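Local atomic coordinates of 4-amino-4-deoxychorismate lyase (Legionella pneumophila, PDB entry 3LUL), a protein that belongs to the class IV aminotransferase family and carries covalently bound pyridoxal phosphate. Residues Ile127-Arg131 against Glu147-Ala151. Residues are numbered along the deposited sequence.
Sequences INWLR and EAIIA
At the apolar centre, Ala151 CB lies 3.5 Å from Ile127 CD1 and 4.1 Å from Trp129 CZ2. Ile127 is mm, and its CA is 6.9 Å from that of Ala151, the nearest CA pair across the segments. Trp129, with chi1 p and chi2 83°, also brings CH2 to 4.1 Å from Ile150 CG2. The chain turns at Asn128 (phi/psi -81/-34) and Trp129, and the CA-to-CB bonds of Ile127, Trp129 and Arg131 point toward residues 147-151 of the alpha-helix 146-157. Farther out, OE2 of the extended (tt) Glu147 is a shared acceptor, with hydrogen bonds from Trp129 NE1 and Arg131 NE at 2.9 Å each, the latter within a salt bridge, and a weak third from Arg131 NH2 at 3.1 Å. Glu147 OE1 is hydrogen-bonded to Tyr138 OH. The buried carboxylate thus ties the helix to the bent end of strand 122-131 in a beta-alpha-beta crossover, whose parallel strand 162-167 sets Ala163 and Phe165 against Ala151, while Pro136 of the second subunit packs on Trp129.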
loop_
_atom_site.group_PDB
_atom_site.type_symbol
_atom_site.label_atom_id
_atom_site.label_comp_id
_atom_site.label_asym_id
_atom_site.label_seq_id
_atom_site.Cartn_x
_atom_site.Cartn_y
_atom_site.Cartn_z
ATOM N N ILE B 127 4.062 11.576 -13.006
ATOM C CA ILE B 127 2.890 10.728 -12.892
ATOM C C ILE B 127 1.613 11.592 -12.905
ATOM O O ILE B 127 1.580 12.677 -12.318
ATOM C CB ILE B 127 3.032 9.894 -11.600
ATOM C CG1 ILE B 127 4.143 8.823 -11.792
ATOM C CG2 ILE B 127 1.724 9.284 -11.161
ATOM C CD1 ILE B 127 3.833 7.667 -12.724
ATOM N N ASN B 128 0.562 11.076 -13.531
ATOM C CA ASN B 128 -0.680 11.843 -13.737
ATOM C C ASN B 128 -1.598 11.856 -12.507
ATOM O O ASN B 128 -2.307 12.824 -12.265
ATOM C CB ASN B 128 -1.473 11.336 -14.957
ATOM C CG ASN B 128 -1.977 9.925 -14.792
ATOM O OD1 ASN B 128 -1.202 9.007 -14.507
ATOM N ND2 ASN B 128 -3.288 9.741 -14.962
ATOM N N TRP B 129 -1.624 10.777 -11.752
ATOM C CA TRP B 129 -2.437 10.791 -10.541
ATOM C C TRP B 129 -1.718 11.578 -9.418
ATOM O O TRP B 129 -0.461 11.598 -9.342
ATOM C CB TRP B 129 -2.837 9.379 -10.122
ATOM C CG TRP B 129 -1.744 8.506 -9.588
ATOM C CD1 TRP B 129 -1.260 8.486 -8.320
ATOM C CD2 TRP B 129 -1.054 7.461 -10.293
ATOM N NE1 TRP B 129 -0.294 7.534 -8.206
ATOM C CE2 TRP B 129 -0.172 6.870 -9.397
ATOM C CE3 TRP B 129 -1.110 6.969 -11.599
ATOM C CZ2 TRP B 129 0.690 5.815 -9.761
ATOM C CZ3 TRP B 129 -0.243 5.888 -11.949
ATOM C CH2 TRP B 129 0.630 5.352 -11.038
ATOM N N LEU B 130 -2.521 12.249 -8.574
ATOM C CA LEU B 130 -2.010 13.109 -7.501
ATOM C C LEU B 130 -2.199 12.495 -6.114
ATOM O O LEU B 130 -3.107 11.700 -5.907
ATOM C CB LEU B 130 -2.664 14.475 -7.584
ATOM C CG LEU B 130 -2.572 15.190 -8.960
ATOM C CD1 LEU B 130 -3.322 16.563 -8.915
ATOM C CD2 LEU B 130 -1.150 15.389 -9.463
ATOM N N ARG B 131 -1.363 12.921 -5.172
ATOM C CA ARG B 131 -1.414 12.485 -3.772
ATOM C C ARG B 131 -1.903 13.614 -2.882
ATOM O O ARG B 131 -1.472 14.749 -3.014
ATOM C CB ARG B 131 -0.037 12.038 -3.276
ATOM C CG ARG B 131 0.490 10.835 -3.976
ATOM C CD ARG B 131 1.971 10.534 -3.661
ATOM N NE ARG B 131 2.317 9.232 -4.229
ATOM C CZ ARG B 131 3.526 8.680 -4.102
ATOM N NH1 ARG B 131 4.483 9.328 -3.457
ATOM N NH2 ARG B 131 3.769 7.482 -4.611
ATOM N N GLU B 147 1.953 1.201 -5.494
ATOM C CA GLU B 147 1.791 2.445 -6.224
ATOM C C GLU B 147 3.103 2.843 -6.921
ATOM O O GLU B 147 3.110 3.222 -8.117
ATOM C CB GLU B 147 1.307 3.553 -5.306
ATOM C CG GLU B 147 0.972 4.821 -6.052
ATOM C CD GLU B 147 0.593 5.977 -5.144
ATOM O OE1 GLU B 147 -0.020 5.768 -4.069
ATOM O OE2 GLU B 147 0.881 7.103 -5.577
ATOM N N ALA B 148 4.193 2.759 -6.154
ATOM C CA ALA B 148 5.530 3.041 -6.635
ATOM C C ALA B 148 5.955 2.076 -7.725
ATOM O O ALA B 148 6.553 2.477 -8.715
ATOM C CB ALA B 148 6.555 3.026 -5.485
ATOM N N ILE B 149 5.655 0.810 -7.537
ATOM C CA ILE B 149 5.957 -0.219 -8.541
ATOM C C ILE B 149 5.254 0.082 -9.860
ATOM O O ILE B 149 5.886 0.077 -10.916
ATOM C CB ILE B 149 5.568 -1.652 -8.030
ATOM C CG1 ILE B 149 6.498 -2.057 -6.881
ATOM C CG2 ILE B 149 5.640 -2.683 -9.185
ATOM C CD1 ILE B 149 6.019 -3.282 -6.121
ATOM N N ILE B 150 3.959 0.356 -9.806
ATOM C CA ILE B 150 3.190 0.654 -11.025
ATOM C C ILE B 150 3.784 1.903 -11.753
ATOM O O ILE B 150 4.010 1.880 -12.962
ATOM C CB ILE B 150 1.684 0.846 -10.690
ATOM C CG1 ILE B 150 1.062 -0.482 -10.172
ATOM C CG2 ILE B 150 0.907 1.407 -11.929
ATOM C CD1 ILE B 150 -0.358 -0.304 -9.636
ATOM N N ALA B 151 4.041 2.960 -10.983
ATOM C CA ALA B 151 4.591 4.212 -11.493
ATOM C C ALA B 151 5.968 3.980 -12.129
ATOM O O ALA B 151 6.240 4.433 -13.247
ATOM C CB ALA B 151 4.656 5.225 -10.373
#